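Local coordinates for putative chromatin binding protein (Chaetomium thermophilum, PDB 6QP0) that binds ATP as a P-loop tRNA-dependent ATPase (Kti12) required for tRNA modification by Elongator, at residues V7-P11 / Y215-N219; V117-P123 / E145-T151. All blocks are in the same frame, centred on the assembly; numbering follows the deposited sequence.

In the fold
Both contacts belong to the N-terminal P-loop NTPase domain, the part of Kti12 present here, whose five-stranded parallel sheet runs 72-77, 125-130, 4-9, 153-158, 228-231. Interaction 1 lies where central strand 4-9 runs into the phosphate-binding loop, and ties it to the loop that follows helix 205-213. Interaction 2 joins the C-terminal ends of helices 106-120 and 136-148, which lead into strands 125-130 and 153-158, the neighbours of strand 4-9 in the sheet. Along the chain it is nested inside the loop closed by interaction 1. Their centres are about 21 Å apart. Pro-11 of interaction 1 touches the aluminum fluoride; in interaction 2, the Val-117 side chain lies about 14 Å from the magnesium ion.

Interaction 1: V7-P11 / Y215-N219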
ATOM      1  N   VAL A   7       3.039   1.120   0.560  1.00 33.85           N
ATOM      2  CA  VAL A   7       2.843  -0.318   0.678  1.00 34.24           C
ATOM      3  C   VAL A   7       2.360  -0.852  -0.663  1.00 32.47           C
ATOM      4  O   VAL A   7       1.655  -0.167  -1.412  1.00 31.06           O
ATOM      5  CB  VAL A   7       1.850  -0.645   1.809  1.00 35.23           C
ATOM      6  CG1 VAL A   7       1.549  -2.135   1.842  1.00 35.60           C
ATOM      7  CG2 VAL A   7       2.398  -0.174   3.146  1.00 37.36           C
ATOM      8  N   THR A   8       2.754  -2.082  -0.979  1.00 36.50           N
ATOM      9  CA  THR A   8       2.383  -2.682  -2.252  1.00 36.61           C
ATOM     10  C   THR A   8       2.404  -4.196  -2.110  1.00 39.58           C
ATOM     11  O   THR A   8       3.170  -4.749  -1.317  1.00 43.65           O
ATOM     12  CB  THR A   8       3.322  -2.240  -3.381  1.00 35.49           C
ATOM     13  OG1 THR A   8       2.935  -2.881  -4.603  1.00 34.90           O
ATOM     14  CG2 THR A   8       4.768  -2.593  -3.054  1.00 35.69           C
ATOM     15  N   GLY A   9       1.555  -4.851  -2.887  1.00 36.91           N
ATOM     16  CA  GLY A   9       1.468  -6.293  -2.835  1.00 39.14           C
ATOM     17  C   GLY A   9       0.272  -6.778  -3.622  1.00 40.13           C
ATOM     18  O   GLY A   9      -0.502  -5.993  -4.178  1.00 37.76           O
ATOM     19  N   LEU A  10       0.140  -8.095  -3.659  1.00 47.05           N
ATOM     20  CA  LEU A  10      -0.965  -8.732  -4.352  1.00 48.47           C
ATOM     21  C   LEU A  10      -2.242  -8.591  -3.538  1.00 46.99           C
ATOM     22  O   LEU A  10      -2.216  -8.236  -2.358  1.00 49.96           O
ATOM     23  CB  LEU A  10      -0.644 -10.202  -4.598  1.00 51.94           C
ATOM     24  CG  LEU A  10       0.479 -10.496  -5.591  1.00 52.87           C
ATOM     25  CD1 LEU A  10       0.709 -11.993  -5.684  1.00 53.96           C
ATOM     26  CD2 LEU A  10       0.156  -9.916  -6.956  1.00 52.09           C
ATOM     27  N   PRO A  11      -3.392  -8.860  -4.150  1.00 40.66           N
ATOM     28  CA  PRO A  11      -4.636  -8.922  -3.376  1.00 39.67           C
ATOM     29  C   PRO A  11      -4.539  -9.975  -2.281  1.00 41.34           C
ATOM     30  O   PRO A  11      -4.125 -11.110  -2.522  1.00 39.73           O
ATOM     31  CB  PRO A  11      -5.691  -9.290  -4.427  1.00 37.31           C
ATOM     32  CG  PRO A  11      -5.092  -8.873  -5.731  1.00 35.90           C
ATOM     33  CD  PRO A  11      -3.618  -9.068  -5.592  1.00 37.04           C
ATOM     34  N   TYR A 215       0.024  -7.407 -11.824  1.00 42.74           N
ATOM     35  CA  TYR A 215       0.848  -6.773 -10.800  1.00 41.81           C
ATOM     36  C   TYR A 215       2.252  -6.545 -11.346  1.00 42.24           C
ATOM     37  O   TYR A 215       2.826  -7.410 -12.014  1.00 45.55           O
ATOM     38  CB  TYR A 215       0.904  -7.631  -9.533  1.00 41.90           C
ATOM     39  CG  TYR A 215       1.726  -7.010  -8.420  1.00 40.67           C
ATOM     40  CD1 TYR A 215       1.137  -6.195  -7.464  1.00 38.70           C
ATOM     41  CD2 TYR A 215       3.094  -7.239  -8.331  1.00 42.35           C
ATOM     42  CE1 TYR A 215       1.884  -5.620  -6.455  1.00 39.47           C
ATOM     43  CE2 TYR A 215       3.850  -6.673  -7.323  1.00 41.74           C
ATOM     44  CZ  TYR A 215       3.240  -5.865  -6.387  1.00 41.83           C
ATOM     45  OH  TYR A 215       3.990  -5.297  -5.381  1.00 42.22           O
ATOM     46  N   GLU A 216       2.797  -5.366 -11.072  1.00 37.85           N
ATOM     47  CA  GLU A 216       4.111  -4.968 -11.560  1.00 37.45           C
ATOM     48  C   GLU A 216       5.074  -4.958 -10.381  1.00 37.05           C
ATOM     49  O   GLU A 216       4.956  -4.118  -9.483  1.00 36.84           O
ATOM     50  CB  GLU A 216       4.048  -3.600 -12.233  1.00 36.35           C
ATOM     51  CG  GLU A 216       3.019  -3.517 -13.346  1.00 38.00           C
ATOM     52  CD  GLU A 216       3.033  -2.174 -14.044  1.00 36.81           C
ATOM     53  OE1 GLU A 216       3.741  -1.265 -13.567  1.00 35.81           O
ATOM     54  OE2 GLU A 216       2.341  -2.030 -15.072  1.00 38.15           O
ATOM     55  N   GLU A 217       6.023  -5.886 -10.389  1.00 36.42           N
ATOM     56  CA  GLU A 217       6.951  -6.006  -9.276  1.00 35.38           C
ATOM     57  C   GLU A 217       7.728  -4.708  -9.102  1.00 34.88           C
ATOM     58  O   GLU A 217       8.166  -4.105 -10.093  1.00 35.73           O
ATOM     59  CB  GLU A 217       7.919  -7.167  -9.514  1.00 35.23           C
ATOM     60  CG  GLU A 217       7.253  -8.531  -9.636  1.00 36.10           C
ATOM     61  CD  GLU A 217       6.616  -8.987  -8.338  1.00 35.93           C
ATOM     62  OE1 GLU A 217       6.773  -8.281  -7.319  1.00 34.58           O
ATOM     63  OE2 GLU A 217       5.960 -10.051  -8.333  1.00 37.46           O
ATOM     64  N   PRO A 218       7.914  -4.232  -7.871  1.00 34.89           N
ATOM     65  CA  PRO A 218       8.782  -3.069  -7.664  1.00 34.53           C
ATOM     66  C   PRO A 218      10.199  -3.351  -8.147  1.00 35.09           C
ATOM     67  O   PRO A 218      10.757  -4.426  -7.914  1.00 35.21           O
ATOM     68  CB  PRO A 218       8.729  -2.844  -6.149  1.00 33.21           C
ATOM     69  CG  PRO A 218       7.434  -3.444  -5.726  1.00 33.00           C
ATOM     70  CD  PRO A 218       7.222  -4.630  -6.628  1.00 34.18           C
ATOM     71  N   ASN A 219      10.774  -2.365  -8.832  1.00 34.63           N
ATOM     72  CA  ASN A 219      12.097  -2.500  -9.433  1.00 34.21           C
ATOM     73  C   ASN A 219      13.079  -1.573  -8.732  1.00 33.84           C
ATOM     74  O   ASN A 219      13.058  -0.354  -8.967  1.00 32.40           O
ATOM     75  CB  ASN A 219      12.028  -2.175 -10.929  1.00 34.30           C
ATOM     76  CG  ASN A 219      13.299  -2.533 -11.658  1.00 34.46           C
ATOM     77  OD1 ASN A 219      14.345  -2.737 -11.042  1.00 34.48           O
ATOM     78  ND2 ASN A 219      13.220  -2.607 -12.980  1.00 35.75           N
TER
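The phenol of Tyr-215 donates a hydrogen bond to the hydroxyl of Thr-8, with 2.7 Å between OH and OG1. The threonine oxygen arrives at the hydroxyl edge of the ring, near its plane. Tyr-215 has CG anti to its backbone nitrogen (chi1 -179°), which sends the ring from its loop toward the strand. The ring also meets the carbonyl of Gly-9, the opening glycine of the Walker A loop, whose O lies obliquely, 3.3 Å from Tyr-215 CE1. Leu-10 adds an apolar contact at the base of the tyrosine: its CD2 packs 3.5 Å from Tyr-215 CB and also touches CG. Beyond the hydroxyl, the methyl CG2 of Thr-8 rests 3.9 Å from CG of Pro-218, so a single threonine serves a polar and an apolar neighbour. The strand here is 4-9, the first of the domain, and it runs directly into the P-loop (Walker A), where Lys-15 and Thr-16 contact ADP and Thr-16 also binds the magnesium ion. Pro-11 touches the aluminum fluoride. The tyrosine packs against the entrance of that loop, without lying in the nucleotide pocket itself. A phenylalanine here would probably keep the contact with Leu-10 but leave Thr-8 OG1 without its phenolic donor and the ring edge without a polar anchor. In the next shell, Thr-8 OG1 also meets the carbonyls of Leu-132 and Asn-133; its one proton can serve both only if shared, or one at a time. This buried hydroxyl thus joins strand 4-9 to the loop after strand 125-130 and, through Tyr-215, to the loop after helix 205-213. Gln-157 of strand 153-158 touches Thr-8, Tyr-215 and Pro-218, while Arg-139 of helix 136-148 packs on Thr-8 and Pro-218. Val-212 of helix 205-213 lies against Leu-10.

Interaction 2: V117-P123 / E145-T151; sequences VKRVLGP and EAKNART
Leu-121 and Glu-145 reach across to the opposing segment because each places CG anti to its own backbone nitrogen (chi1 179° and -172°); the glutamate chain stays extended beyond CG, carrying its carboxylate to helix 106-120. These are two helices of the P-loop NTPase fold, 106-120 and 136-148, meeting near their C-terminal ends, where the chain turns toward strands 125-130 and 153-158. Leucine suits its place because its branched end fills the angle between the segments: CD2 lies 3.9 Å from Ala-146 CA, CG is 4.1 Å from Ala-149 CB, and CD1 meets the methyl CG2 of Thr-151. The alanines, with nothing beyond CB, let the leucine come close to the helix. Leu-121 also packs on Val-127 of strand 125-130 and Leu-4 of strand 4-9. Glu-145 lies farther back along the helix; the Glu-145 and Val-117 side chains cross at a slant, OE1 lying 3.8 Å from CG1. OE2 comes 3.2 Å from Lys-118 CB and equally near the backbone N of that residue, but the angle there is too poor for a hydrogen bond. The lysine ammonium is farther off, NZ lying 6.2 Å from OE2, so any attraction between the opposite charges is probably modest. Helix 136-148 ends in a Schellman motif: Arg-150 takes positive phi (57°), and Thr-151 N bonds back to Ala-146 O while Arg-150 N bonds to Lys-147 O. This turn brings the chain past Pro-123, whose CD packs 3.3 Å from Ala-149 O and whose CG touches Arg-150 O. These ring carbons sit against the two carbonyl oxygens, and proline's nitrogen offers them no N-H. Beside it, the hydroxyl OG1 of Thr-151 makes a weak hydrogen bond of 3.4 Å to Gly-122 O.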
ATOM      1  N   VAL A 117      -3.399  11.601   0.180  1.00 30.08           N
ATOM      2  CA  VAL A 117      -2.004  11.739   0.586  1.00 30.54           C
ATOM      3  C   VAL A 117      -1.592  13.207   0.571  1.00 31.35           C
ATOM      4  O   VAL A 117      -0.976  13.705   1.521  1.00 32.14           O
ATOM      5  CB  VAL A 117      -1.092  10.889  -0.319  1.00 30.21           C
ATOM      6  CG1 VAL A 117       0.369  11.112   0.033  1.00 30.85           C
ATOM      7  CG2 VAL A 117      -1.447   9.415  -0.202  1.00 29.65           C
ATOM      8  N   LYS A 118      -1.934  13.924  -0.501  1.00 34.54           N
ATOM      9  CA  LYS A 118      -1.511  15.314  -0.624  1.00 38.39           C
ATOM     10  C   LYS A 118      -2.031  16.167   0.525  1.00 39.68           C
ATOM     11  O   LYS A 118      -1.372  17.131   0.929  1.00 41.34           O
ATOM     12  CB  LYS A 118      -1.980  15.892  -1.958  1.00 39.99           C
ATOM     13  CG  LYS A 118      -1.194  17.116  -2.400  1.00 41.79           C
ATOM     14  CD  LYS A 118      -1.750  17.703  -3.683  1.00 43.98           C
ATOM     15  CE  LYS A 118      -0.689  18.485  -4.441  1.00 47.75           C
ATOM     16  NZ  LYS A 118      -0.017  19.505  -3.591  1.00 50.32           N
ATOM     17  N   ARG A 119      -3.204  15.829   1.067  1.00 38.03           N
ATOM     18  CA  ARG A 119      -3.787  16.628   2.137  1.00 40.36           C
ATOM     19  C   ARG A 119      -2.995  16.542   3.436  1.00 42.22           C
ATOM     20  O   ARG A 119      -3.081  17.464   4.254  1.00 43.58           O
ATOM     21  CB  ARG A 119      -5.231  16.186   2.391  1.00 39.42           C
ATOM     22  CG  ARG A 119      -6.195  16.547   1.271  1.00 39.67           C
ATOM     23  CD  ARG A 119      -7.461  15.702   1.322  1.00 39.18           C
ATOM     24  NE  ARG A 119      -8.327  15.951   0.173  1.00 38.79           N
ATOM     25  CZ  ARG A 119      -9.250  15.103  -0.271  1.00 38.03           C
ATOM     26  NH1 ARG A 119      -9.430  13.936   0.333  1.00 38.07           N
ATOM     27  NH2 ARG A 119      -9.987  15.420  -1.327  1.00 37.71           N
ATOM     28  N   VAL A 120      -2.228  15.471   3.644  1.00 45.95           N
ATOM     29  CA  VAL A 120      -1.545  15.260   4.914  1.00 48.01           C
ATOM     30  C   VAL A 120      -0.040  15.138   4.715  1.00 47.34           C
ATOM     31  O   VAL A 120       0.743  15.570   5.567  1.00 50.81           O
ATOM     32  CB  VAL A 120      -2.093  14.009   5.632  1.00 48.62           C
ATOM     33  CG1 VAL A 120      -3.513  14.250   6.104  1.00 48.05           C
ATOM     34  CG2 VAL A 120      -2.031  12.791   4.711  1.00 47.61           C
ATOM     35  N   LEU A 121       0.376  14.556   3.592  1.00 43.07           N
ATOM     36  CA  LEU A 121       1.789  14.253   3.392  1.00 42.92           C
ATOM     37  C   LEU A 121       2.627  15.523   3.450  1.00 45.00           C
ATOM     38  O   LEU A 121       2.298  16.532   2.819  1.00 45.26           O
ATOM     39  CB  LEU A 121       1.997  13.544   2.052  1.00 41.02           C
ATOM     40  CG  LEU A 121       3.443  13.187   1.698  1.00 41.85           C
ATOM     41  CD1 LEU A 121       4.033  12.212   2.710  1.00 40.86           C
ATOM     42  CD2 LEU A 121       3.524  12.614   0.290  1.00 41.47           C
ATOM     43  N   GLY A 122       3.718  15.464   4.211  1.00 49.64           N
ATOM     44  CA  GLY A 122       4.632  16.572   4.336  1.00 51.34           C
ATOM     45  C   GLY A 122       5.917  16.167   5.026  1.00 51.00           C
ATOM     46  O   GLY A 122       6.075  15.026   5.474  1.00 51.96           O
ATOM     47  N   PRO A 123       6.869  17.099   5.124  1.00 45.47           N
ATOM     48  CA  PRO A 123       8.141  16.771   5.789  1.00 44.68           C
ATOM     49  C   PRO A 123       7.976  16.257   7.207  1.00 45.72           C
ATOM     50  O   PRO A 123       8.760  15.400   7.639  1.00 46.13           O
ATOM     51  CB  PRO A 123       8.904  18.104   5.758  1.00 45.20           C
ATOM     52  CG  PRO A 123       8.339  18.832   4.586  1.00 45.14           C
ATOM     53  CD  PRO A 123       6.882  18.450   4.532  1.00 44.33           C
ATOM     54  N   GLU A 145       4.950  12.845  -5.956  1.00 36.50           N
ATOM     55  CA  GLU A 145       4.146  13.538  -4.955  1.00 40.19           C
ATOM     56  C   GLU A 145       4.970  13.834  -3.707  1.00 42.06           C
ATOM     57  O   GLU A 145       4.964  14.960  -3.197  1.00 44.44           O
ATOM     58  CB  GLU A 145       2.909  12.709  -4.606  1.00 40.11           C
ATOM     59  CG  GLU A 145       1.918  13.441  -3.716  1.00 40.22           C
ATOM     60  CD  GLU A 145       0.601  12.705  -3.555  1.00 37.92           C
ATOM     61  OE1 GLU A 145       0.562  11.477  -3.786  1.00 37.20           O
ATOM     62  OE2 GLU A 145      -0.401  13.360  -3.199  1.00 37.57           O
ATOM     63  N   ALA A 146       5.691  12.831  -3.198  1.00 38.95           N
ATOM     64  CA  ALA A 146       6.556  13.058  -2.046  1.00 37.92           C
ATOM     65  C   ALA A 146       7.666  14.047  -2.382  1.00 39.16           C
ATOM     66  O   ALA A 146       8.070  14.851  -1.535  1.00 38.14           O
ATOM     67  CB  ALA A 146       7.147  11.734  -1.563  1.00 37.21           C
ATOM     68  N   LYS A 147       8.175  13.997  -3.614  1.00 42.27           N
ATOM     69  CA  LYS A 147       9.147  14.989  -4.060  1.00 47.90           C
ATOM     70  C   LYS A 147       8.573  16.396  -3.954  1.00 48.42           C
ATOM     71  O   LYS A 147       9.239  17.319  -3.472  1.00 48.86           O
ATOM     72  CB  LYS A 147       9.582  14.683  -5.495  1.00 51.68           C
ATOM     73  CG  LYS A 147      10.418  15.775  -6.150  1.00 56.20           C
ATOM     74  CD  LYS A 147      10.810  15.412  -7.581  1.00 58.30           C
ATOM     75  CE  LYS A 147      11.810  14.264  -7.623  1.00 58.72           C
ATOM     76  NZ  LYS A 147      12.314  14.018  -9.005  1.00 59.48           N
ATOM     77  N   ASN A 148       7.327  16.581  -4.405  1.00 49.33           N
ATOM     78  CA  ASN A 148       6.698  17.896  -4.330  1.00 50.60           C
ATOM     79  C   ASN A 148       6.390  18.291  -2.894  1.00 47.71           C
ATOM     80  O   ASN A 148       6.352  19.486  -2.576  1.00 49.98           O
ATOM     81  CB  ASN A 148       5.427  17.911  -5.177  1.00 52.98           C
ATOM     82  CG  ASN A 148       5.716  18.127  -6.647  1.00 56.10           C
ATOM     83  OD1 ASN A 148       6.429  19.061  -7.018  1.00 59.65           O
ATOM     84  ND2 ASN A 148       5.174  17.259  -7.494  1.00 54.71           N
ATOM     85  N   ALA A 149       6.167  17.314  -2.017  1.00 40.11           N
ATOM     86  CA  ALA A 149       6.022  17.583  -0.593  1.00 38.91           C
ATOM     87  C   ALA A 149       7.363  17.761   0.107  1.00 40.45           C
ATOM     88  O   ALA A 149       7.384  17.999   1.319  1.00 41.13           O
ATOM     89  CB  ALA A 149       5.236  16.455   0.078  1.00 37.32           C
ATOM     90  N   ARG A 150       8.475  17.647  -0.622  1.00 44.58           N
ATOM     91  CA  ARG A 150       9.812  17.834  -0.059  1.00 48.88           C
ATOM     92  C   ARG A 150      10.050  16.883   1.114  1.00 45.75           C
ATOM     93  O   ARG A 150      10.549  17.270   2.171  1.00 45.66           O
ATOM     94  CB  ARG A 150      10.019  19.292   0.361  1.00 54.11           C
ATOM     95  CG  ARG A 150       9.830  20.278  -0.780  1.00 56.73           C
ATOM     96  CD  ARG A 150       9.956  21.717  -0.320  1.00 60.25           C
ATOM     97  NE  ARG A 150       9.718  22.650  -1.418  1.00 62.52           N
ATOM     98  CZ  ARG A 150       8.514  22.953  -1.897  1.00 61.69           C
ATOM     99  NH1 ARG A 150       7.427  22.395  -1.380  1.00 59.17           N
ATOM    100  NH2 ARG A 150       8.395  23.814  -2.899  1.00 63.33           N
ATOM    101  N   THR A 151       9.694  15.620   0.910  1.00 44.48           N
ATOM    102  CA  THR A 151       9.813  14.592   1.935  1.00 44.78           C
ATOM    103  C   THR A 151      10.198  13.279   1.282  1.00 45.28           C
ATOM    104  O   THR A 151       9.865  13.039   0.113  1.00 45.86           O
ATOM    105  CB  THR A 151       8.496  14.431   2.712  1.00 41.78           C
ATOM    106  OG1 THR A 151       8.706  13.575   3.841  1.00 39.40           O
ATOM    107  CG2 THR A 151       7.409  13.845   1.820  1.00 41.15           C
TER